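Local coordinates for germination protein YpeB (Bacillus megaterium QM B1551, PDB 5BOI) that is involved in germination of bacterial spores, its C-terminal part being a PepSY-containing region that probably has an inhibitory role, at residues A[122-127]-A[161-166]; A[188-191]-A[197-200]; A[21-26]-A[56-61]. All blocks are in the same frame, centred on the assembly; numbering follows the deposited sequence.

Contact 1: A[122-127]-A[161-166]; sequences EQTESG and RDIPKP. With SO4 (sulfate ion), chain B; SO4 (sulfate ion), chain C.
Thr124 and Ile163 meet tip to tip, with the methyl CG2 of Thr124 3.9 Å from CD1 of Ile163. From CB the threonine splits into two chemically different branches. CB itself lies 3.4 Å from O2 of the chain B sulfate. The methyl branch turns to the isoleucine, whose extended chain brings its CD1 forward. The hydroxyl stands between the backbone N and the carbonyl carbon (chi1 69°), where OG1 donates to the same sulfate O2 at 2.7 Å and accepts a hydrogen bond from the backbone N of Val128. Threonine suits the place because a single residue supplies both an apolar and a polar arm. Ser126 OG donates to that oxygen too, at 2.6 Å, so two hydroxyls grip one sulfate atom. The ion probably comes from the crystallisation liquor. A type I turn from Thr124 to Gly127 brings the hydroxyls together, closed by Gly127 N to Thr124 O at 2.9 Å. Gly127 has phi 101°, where a CB would jam against the preceding carbonyl O. Gln123 reaches out, extended, and its NE2 makes a weak bond to O1 of the chain C sulfate; with an alanine in its place, that ion would probably lose this weak donor and sit less firmly. Glu122 OE1 and Arg161 NH2 are 4.4 Å apart, a pairing of charges only, since the oxygen lies well out of the guanidinium plane; the arginine has its salt bridges with Asp133 and Glu198. The contact thus sets the end of strand 115-123 against the loop between helices 152-156 and 170-175, with Ile163 also resting on Ile130 of strand 129-130, Ile190 of strand 182-192 and Leu200 of strand 198-208.

Contact 2: A[188-191]-A[197-200]; sequences LAII and EEVL
Ile191 and Val199 form a hydrogen-bonded antiparallel pair, and two backbone bonds tie the strands here. Val199 N donates to Ile191 O at 2.8 Å, approaching almost straight in line with the carbonyl (178°), while Ile191 N returns a longer bond of 3.2 Å to Val199 O, in the carbonyl plane. Beside them, the CA of Glu198 comes within 3.3 Å of Ile191 O in a CA-H...O contact. Next along, Ile190 and Leu200 make a non-hydrogen-bonded pair. With CG anti to the backbone N (chi1 -176°), Leu200 swings CD1 across to lie 4.2 Å from Leu188 CD2 and equally near Ile190 CG1. Branched aliphatic residues fit because Ile163 packs over this same face. These segments belong to the beta hairpin of strands 182-192 and 198-208, in the C-terminal PepSY-family region, and the side chains of Ile191 and Val199 take its other face, where Glu225 touches both and Phe216 touches Ile191. Glu198 forms the margin of the packed part: it crosses the Ile190 methyl CG2 obliquely, with its CB 3.9 Å away and its OE1 3.8 Å, and its carboxylate makes a salt bridge with Arg161, so one side chain serves both the apolar surface and the charge. The loose side begins at Glu197, beyond the strand, which is exposed and poorly ordered, its backbone N bonded to the side chain of Asn193.

Contact 3: A[21-26]-A[56-61]; sequences SFLNLK and QETYMD
Where helix 12-22 ends above strand 57-63, the backbones stay well apart, with the CA atoms of Leu23 and Met60 separated by 9.5 Å, so side chains alone bridge the interval. The helix finishes in a Schellman motif: Asn24 takes positive phi (58°), a conformation asparagine tolerates better than most residues, and its N makes a weak bond back to Ser21 O. Just before this turn, Phe22 and Leu23 are both directed at the strand. Met60 rises to meet them with its whole chain extended, CG anti to the backbone N (chi1 -179°), and this straightness carries its sulfur and methyl across the space. The terminal CE comes obliquely to the Phe22 ring, 3.7 Å from CD2, and is also near CB and CG. Leu23 slides past Met60 in the opposite direction, its CD1 3.8 Å from SD. The same CD1 meets the Thr58 methyl CG2 tip to tip at 4.0 Å, so one leucine branch touches two residues that stand on the same face of the strand, two positions apart. Long, flexible methionine suits a gap of this width, and apolar leucine closes its less buried margin. Phe22 goes deeper, packing edge-to-face with Phe95, Phe149 and His99. Further round, Leu23 touches Ile49 of strand 44-50 and Met60 touches Val72 of strand 69-74, the strands flanking 57-63. The end of a helix, with the residue after Phe22, packs by apolar side chains on an antiparallel sheet, consistent with the build of the PepSY clan.

How the contacts relate
Contact 3 comes first along the chain, then contact 1, then contact 2, each closing before the next opens. Contacts 1 and 2 are neighbours, their centres about 9 Å apart, and they touch through a salt bridge and apolar packing, the loop that holds 161-166 lying against the hairpin of strands 182-192 and 198-208. Since contact 2 belongs to the C-terminal PepSY region and contact 1 to the one preceding it, this joint probably helps to hold the two regions together. Contact 3 lies on the opposite side of the chain's centre, its centre about 34 Å from that of contact 1 and 35 Å from that of contact 2; it joins helix 12-22 to strand 57-63 near the N-terminal end.

Contact 1: A[122-127]-A[161-166]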
loop_
_atom_site.group_PDB
_atom_site.type_symbol
_atom_site.label_atom_id
_atom_site.label_comp_id
_atom_site.label_asym_id
_atom_site.label_seq_id
_atom_site.Cartn_x
_atom_site.Cartn_y
_atom_site.Cartn_z
ATOM N N GLU A 122 -1.609 -5.390 -4.860
ATOM C CA GLU A 122 -2.093 -6.751 -4.907
ATOM C C GLU A 122 -1.475 -7.509 -6.070
ATOM O O GLU A 122 -1.284 -6.965 -7.171
ATOM C CB GLU A 122 -3.614 -6.779 -5.020
ATOM C CG GLU A 122 -4.183 -8.198 -4.988
ATOM C CD GLU A 122 -5.646 -8.245 -5.343
ATOM O OE1 GLU A 122 -6.128 -7.292 -5.992
ATOM O OE2 GLU A 122 -6.312 -9.236 -4.977
ATOM N N GLN A 123 -1.172 -8.778 -5.818
ATOM C CA GLN A 123 -0.693 -9.664 -6.859
ATOM C C GLN A 123 -1.718 -10.804 -7.024
ATOM O O GLN A 123 -2.097 -11.427 -6.029
ATOM C CB GLN A 123 0.705 -10.145 -6.459
ATOM C CG GLN A 123 1.260 -11.385 -7.086
ATOM C CD GLN A 123 2.608 -11.721 -6.473
ATOM O OE1 GLN A 123 2.687 -12.274 -5.374
ATOM N NE2 GLN A 123 3.678 -11.355 -7.167
ATOM N N THR A 124 -2.202 -11.040 -8.247
ATOM C CA THR A 124 -3.175 -12.125 -8.494
ATOM C C THR A 124 -2.503 -13.488 -8.372
ATOM O O THR A 124 -1.287 -13.572 -8.223
ATOM C CB THR A 124 -3.828 -12.056 -9.898
ATOM O OG1 THR A 124 -2.841 -12.361 -10.884
ATOM C CG2 THR A 124 -4.421 -10.644 -10.183
ATOM N N GLU A 125 -3.312 -14.542 -8.516
ATOM C CA GLU A 125 -2.858 -15.937 -8.396
ATOM C C GLU A 125 -1.663 -16.199 -9.314
ATOM O O GLU A 125 -0.680 -16.792 -8.899
ATOM C CB GLU A 125 -4.028 -16.872 -8.723
ATOM C CG GLU A 125 -3.710 -18.349 -8.748
ATOM C CD GLU A 125 -4.941 -19.174 -9.086
ATOM O OE1 GLU A 125 -4.994 -19.734 -10.201
ATOM O OE2 GLU A 125 -5.853 -19.250 -8.235
ATOM N N SER A 126 -1.729 -15.677 -10.539
ATOM C CA SER A 126 -0.671 -15.896 -11.530
ATOM C C SER A 126 0.399 -14.793 -11.533
ATOM O O SER A 126 1.333 -14.841 -12.335
ATOM C CB SER A 126 -1.280 -16.045 -12.935
ATOM O OG SER A 126 -1.803 -14.810 -13.422
ATOM N N GLY A 127 0.303 -13.824 -10.625
ATOM C CA GLY A 127 1.397 -12.892 -10.452
ATOM C C GLY A 127 1.173 -11.544 -11.120
ATOM O O GLY A 127 2.073 -10.692 -11.094
ATOM N N ARG A 161 -11.572 -9.814 -10.931
ATOM C CA ARG A 161 -11.490 -9.398 -12.316
ATOM C C ARG A 161 -11.200 -10.632 -13.162
ATOM O O ARG A 161 -10.543 -11.565 -12.692
ATOM C CB ARG A 161 -10.380 -8.359 -12.507
ATOM C CG ARG A 161 -10.465 -7.118 -11.610
ATOM C CD ARG A 161 -9.087 -6.462 -11.467
ATOM N NE ARG A 161 -9.150 -5.075 -10.995
ATOM C CZ ARG A 161 -9.143 -4.713 -9.715
ATOM N NH1 ARG A 161 -9.196 -3.426 -9.384
ATOM N NH2 ARG A 161 -9.079 -5.640 -8.762
ATOM N N ASP A 162 -11.675 -10.660 -14.401
ATOM C CA ASP A 162 -11.190 -11.693 -15.313
ATOM C C ASP A 162 -10.288 -10.985 -16.309
ATOM O O ASP A 162 -10.753 -10.286 -17.199
ATOM C CB ASP A 162 -12.319 -12.455 -16.018
ATOM C CG ASP A 162 -11.807 -13.323 -17.166
ATOM O OD1 ASP A 162 -11.072 -14.302 -16.895
ATOM O OD2 ASP A 162 -12.172 -13.071 -18.331
ATOM N N ILE A 163 -8.987 -11.176 -16.137
ATOM C CA ILE A 163 -7.969 -10.449 -16.879
ATOM C C ILE A 163 -7.776 -11.020 -18.280
ATOM O O ILE A 163 -7.619 -12.234 -18.440
ATOM C CB ILE A 163 -6.646 -10.461 -16.086
ATOM C CG1 ILE A 163 -6.883 -9.786 -14.731
ATOM C CG2 ILE A 163 -5.512 -9.811 -16.867
ATOM C CD1 ILE A 163 -5.777 -9.967 -13.755
ATOM N N PRO A 164 -7.808 -10.141 -19.306
ATOM C CA PRO A 164 -7.736 -10.572 -20.706
ATOM C C PRO A 164 -6.344 -11.060 -21.083
ATOM O O PRO A 164 -5.368 -10.780 -20.381
ATOM C CB PRO A 164 -8.091 -9.301 -21.483
ATOM C CG PRO A 164 -7.623 -8.201 -20.598
ATOM C CD PRO A 164 -7.897 -8.672 -19.193
ATOM N N LYS A 165 -6.264 -11.779 -22.193
ATOM C CA LYS A 165 -4.990 -12.224 -22.733
ATOM C C LYS A 165 -4.328 -11.074 -23.494
ATOM O O LYS A 165 -5.013 -10.310 -24.177
ATOM C CB LYS A 165 -5.195 -13.436 -23.649
ATOM C CG LYS A 165 -3.942 -14.244 -23.939
ATOM C CD LYS A 165 -4.279 -15.500 -24.734
ATOM C CE LYS A 165 -5.455 -16.238 -24.105
ATOM N NZ LYS A 165 -5.045 -17.509 -23.434
ATOM N N PRO A 166 -3.000 -10.941 -23.377
ATOM C CA PRO A 166 -2.336 -9.914 -24.184
ATOM C C PRO A 166 -2.495 -10.205 -25.648
ATOM O O PRO A 166 -2.577 -11.381 -26.026
ATOM C CB PRO A 166 -0.865 -10.029 -23.785
ATOM C CG PRO A 166 -0.879 -10.671 -22.442
ATOM C CD PRO A 166 -2.082 -11.562 -22.403
HETATM S S SO4 B . -5.268 -14.758 -12.642
HETATM O O1 SO4 B . -6.391 -14.085 -11.998
HETATM O O2 SO4 B . -4.150 -13.834 -12.781
HETATM O O3 SO4 B . -4.874 -15.903 -11.822
HETATM O O4 SO4 B . -5.669 -15.225 -13.965
HETATM S S SO4 C . 7.053 -13.417 -8.424
HETATM O O1 SO4 C . 5.779 -12.983 -7.851
HETATM O O2 SO4 C . 7.896 -12.256 -8.691
HETATM O O3 SO4 C . 6.825 -14.150 -9.672
HETATM O O4 SO4 C . 7.733 -14.282 -7.456
#

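Contact 2: A[188-191]-A[197-200]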
loop_
_atom_site.group_PDB
_atom_site.type_symbol
_atom_site.label_atom_id
_atom_site.label_comp_id
_atom_site.label_asym_id
_atom_site.label_seq_id
_atom_site.Cartn_x
_atom_site.Cartn_y
_atom_site.Cartn_z
ATOM N N LEU A 188 3.444 -8.855 -15.851
ATOM C CA LEU A 188 2.163 -8.264 -16.287
ATOM C C LEU A 188 1.541 -7.430 -15.172
ATOM O O LEU A 188 1.729 -7.713 -13.985
ATOM C CB LEU A 188 1.171 -9.341 -16.708
ATOM C CG LEU A 188 1.327 -9.929 -18.102
ATOM C CD1 LEU A 188 0.467 -11.175 -18.200
ATOM C CD2 LEU A 188 0.868 -8.916 -19.169
ATOM N N ALA A 189 0.807 -6.386 -15.540
ATOM C CA ALA A 189 0.258 -5.480 -14.530
ATOM C C ALA A 189 -1.006 -4.810 -15.052
ATOM O O ALA A 189 -1.176 -4.648 -16.268
ATOM C CB ALA A 189 1.294 -4.440 -14.124
ATOM N N ILE A 190 -1.906 -4.477 -14.133
ATOM C CA ILE A 190 -3.082 -3.675 -14.433
ATOM C C ILE A 190 -2.888 -2.293 -13.815
ATOM O O ILE A 190 -2.588 -2.180 -12.631
ATOM C CB ILE A 190 -4.366 -4.295 -13.878
ATOM C CG1 ILE A 190 -4.718 -5.563 -14.658
ATOM C CG2 ILE A 190 -5.513 -3.285 -13.925
ATOM C CD1 ILE A 190 -5.918 -6.280 -14.115
ATOM N N ILE A 191 -3.030 -1.250 -14.628
ATOM C CA ILE A 191 -3.018 0.109 -14.112
ATOM C C ILE A 191 -4.186 0.828 -14.755
ATOM O O ILE A 191 -4.850 0.287 -15.664
ATOM C CB ILE A 191 -1.709 0.878 -14.443
ATOM C CG1 ILE A 191 -1.562 1.057 -15.961
ATOM C CG2 ILE A 191 -0.485 0.212 -13.817
ATOM C CD1 ILE A 191 -0.428 1.991 -16.377
ATOM N N GLU A 197 -9.249 4.309 -16.618
ATOM C CA GLU A 197 -9.799 2.999 -16.951
ATOM C C GLU A 197 -8.711 1.928 -16.887
ATOM O O GLU A 197 -7.576 2.160 -17.295
ATOM C CB GLU A 197 -10.450 3.021 -18.334
ATOM C CG GLU A 197 -11.697 3.894 -18.435
ATOM C CD GLU A 197 -12.310 3.886 -19.827
ATOM O OE1 GLU A 197 -11.607 4.257 -20.787
ATOM O OE2 GLU A 197 -13.496 3.518 -19.962
ATOM N N GLU A 198 -9.061 0.752 -16.384
ATOM C CA GLU A 198 -8.081 -0.323 -16.198
ATOM C C GLU A 198 -7.605 -0.927 -17.522
ATOM O O GLU A 198 -8.396 -1.294 -18.392
ATOM C CB GLU A 198 -8.653 -1.404 -15.279
ATOM C CG GLU A 198 -8.839 -0.876 -13.851
ATOM C CD GLU A 198 -9.106 -1.950 -12.816
ATOM O OE1 GLU A 198 -9.264 -3.133 -13.185
ATOM O OE2 GLU A 198 -9.170 -1.594 -11.618
ATOM N N VAL A 199 -6.290 -1.001 -17.660
ATOM C CA VAL A 199 -5.626 -1.480 -18.861
ATOM C C VAL A 199 -4.560 -2.514 -18.507
ATOM O O VAL A 199 -3.828 -2.325 -17.539
ATOM C CB VAL A 199 -4.981 -0.298 -19.622
ATOM C CG1 VAL A 199 -3.981 -0.792 -20.641
ATOM C CG2 VAL A 199 -6.076 0.530 -20.319
ATOM N N LEU A 200 -4.488 -3.607 -19.265
ATOM C CA LEU A 200 -3.437 -4.605 -19.042
ATOM C C LEU A 200 -2.147 -4.175 -19.732
ATOM O O LEU A 200 -2.167 -3.825 -20.915
ATOM C CB LEU A 200 -3.867 -5.985 -19.563
ATOM C CG LEU A 200 -2.912 -7.157 -19.313
ATOM C CD1 LEU A 200 -2.799 -7.507 -17.823
ATOM C CD2 LEU A 200 -3.338 -8.401 -20.121
#

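Contact 3: A[21-26]-A[56-61]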
loop_
_atom_site.group_PDB
_atom_site.type_symbol
_atom_site.label_atom_id
_atom_site.label_comp_id
_atom_site.label_asym_id
_atom_site.label_seq_id
_atom_site.Cartn_x
_atom_site.Cartn_y
_atom_site.Cartn_z
ATOM N N SER A 21 -4.431 -5.042 18.943
ATOM C CA SER A 21 -3.634 -6.043 18.240
ATOM C C SER A 21 -2.820 -5.462 17.080
ATOM O O SER A 21 -1.616 -5.703 16.969
ATOM C CB SER A 21 -4.550 -7.151 17.725
ATOM O OG SER A 21 -3.814 -8.326 17.449
ATOM N N PHE A 22 -3.488 -4.696 16.222
ATOM C CA PHE A 22 -2.866 -4.093 15.042
ATOM C C PHE A 22 -1.735 -3.124 15.390
ATOM O O PHE A 22 -0.722 -3.059 14.692
ATOM C CB PHE A 22 -3.937 -3.365 14.229
ATOM C CG PHE A 22 -3.533 -3.043 12.819
ATOM C CD1 PHE A 22 -3.527 -4.029 11.839
ATOM C CD2 PHE A 22 -3.189 -1.749 12.465
ATOM C CE1 PHE A 22 -3.171 -3.725 10.532
ATOM C CE2 PHE A 22 -2.836 -1.437 11.157
ATOM C CZ PHE A 22 -2.827 -2.431 10.191
ATOM N N LEU A 23 -1.924 -2.369 16.471
ATOM C CA LEU A 23 -1.015 -1.289 16.842
ATOM C C LEU A 23 -0.085 -1.700 17.969
ATOM O O LEU A 23 0.721 -0.897 18.447
ATOM C CB LEU A 23 -1.804 -0.050 17.265
ATOM C CG LEU A 23 -2.687 0.602 16.204
ATOM C CD1 LEU A 23 -3.553 1.666 16.854
ATOM C CD2 LEU A 23 -1.827 1.191 15.104
ATOM N N ASN A 24 -0.219 -2.948 18.399
ATOM C CA ASN A 24 0.621 -3.495 19.451
ATOM C C ASN A 24 0.515 -2.666 20.729
ATOM O O ASN A 24 1.524 -2.312 21.333
ATOM C CB ASN A 24 2.076 -3.569 18.974
ATOM C CG ASN A 24 2.812 -4.766 19.529
ATOM O OD1 ASN A 24 2.224 -5.625 20.188
ATOM N ND2 ASN A 24 4.109 -4.838 19.254
ATOM N N LEU A 25 -0.714 -2.344 21.124
ATOM C CA LEU A 25 -0.955 -1.588 22.347
ATOM C C LEU A 25 -0.868 -2.512 23.562
ATOM O O LEU A 25 -1.345 -3.646 23.520
ATOM C CB LEU A 25 -2.322 -0.904 22.301
ATOM C CG LEU A 25 -2.654 -0.066 21.063
ATOM C CD1 LEU A 25 -4.080 0.454 21.152
ATOM C CD2 LEU A 25 -1.669 1.081 20.872
ATOM N N LYS A 26 -0.265 -2.027 24.643
ATOM C CA LYS A 26 -0.050 -2.854 25.826
ATOM C C LYS A 26 -1.182 -2.766 26.852
ATOM O O LYS A 26 -1.357 -3.677 27.666
ATOM C CB LYS A 26 1.285 -2.495 26.484
ATOM C CG LYS A 26 2.418 -2.259 25.491
ATOM C CD LYS A 26 3.115 -0.928 25.717
ATOM C CE LYS A 26 4.497 -0.946 25.085
ATOM N NZ LYS A 26 5.396 0.086 25.665
ATOM N N GLN A 56 0.787 11.743 23.017
ATOM C CA GLN A 56 0.746 11.404 21.601
ATOM C C GLN A 56 -0.582 10.751 21.232
ATOM O O GLN A 56 -1.049 9.838 21.917
ATOM C CB GLN A 56 1.903 10.463 21.240
ATOM C CG GLN A 56 3.288 11.103 21.177
ATOM C CD GLN A 56 3.486 12.011 19.967
ATOM O OE1 GLN A 56 2.563 12.236 19.181
ATOM N NE2 GLN A 56 4.702 12.527 19.811
ATOM N N GLU A 57 -1.182 11.208 20.140
ATOM C CA GLU A 57 -2.462 10.667 19.709
ATOM C C GLU A 57 -2.346 9.878 18.412
ATOM O O GLU A 57 -1.581 10.234 17.512
ATOM C CB GLU A 57 -3.486 11.786 19.546
ATOM C CG GLU A 57 -3.784 12.539 20.826
ATOM C CD GLU A 57 -4.854 13.589 20.635
ATOM O OE1 GLU A 57 -5.857 13.297 19.952
ATOM O OE2 GLU A 57 -4.689 14.711 21.161
ATOM N N THR A 58 -3.112 8.797 18.338
ATOM C CA THR A 58 -3.165 7.945 17.157
ATOM C C THR A 58 -4.611 7.840 16.699
ATOM O O THR A 58 -5.521 7.658 17.515
ATOM C CB THR A 58 -2.602 6.534 17.442
ATOM O OG1 THR A 58 -1.200 6.632 17.718
ATOM C CG2 THR A 58 -2.819 5.597 16.238
ATOM N N TYR A 59 -4.817 7.962 15.392
ATOM C CA TYR A 59 -6.153 7.917 14.828
ATOM C C TYR A 59 -6.290 6.665 13.982
ATOM O O TYR A 59 -5.439 6.374 13.144
ATOM C CB TYR A 59 -6.429 9.171 13.995
ATOM C CG TYR A 59 -6.085 10.450 14.725
ATOM C CD1 TYR A 59 -4.786 10.957 14.712
ATOM C CD2 TYR A 59 -7.047 11.139 15.449
ATOM C CE1 TYR A 59 -4.463 12.125 15.388
ATOM C CE2 TYR A 59 -6.735 12.305 16.124
ATOM C CZ TYR A 59 -5.442 12.792 16.091
ATOM O OH TYR A 59 -5.125 13.950 16.764
ATOM N N MET A 60 -7.361 5.925 14.205
ATOM C CA MET A 60 -7.545 4.676 13.504
ATOM C C MET A 60 -8.983 4.493 13.079
ATOM O O MET A 60 -9.909 4.705 13.864
ATOM C CB MET A 60 -7.115 3.500 14.376
ATOM C CG MET A 60 -7.269 2.169 13.652
ATOM S SD MET A 60 -6.408 0.815 14.477
ATOM C CE MET A 60 -6.582 -0.488 13.255
ATOM N N ASP A 61 -9.166 4.090 11.831
ATOM C CA ASP A 61 -10.491 3.801 11.329
ATOM C C ASP A 61 -10.638 2.309 11.047
ATOM O O ASP A 61 -9.748 1.661 10.483
ATOM C CB ASP A 61 -10.780 4.630 10.078
ATOM C CG ASP A 61 -10.897 6.120 10.385
ATOM O OD1 ASP A 61 -12.000 6.557 10.775
ATOM O OD2 ASP A 61 -9.893 6.854 10.240
#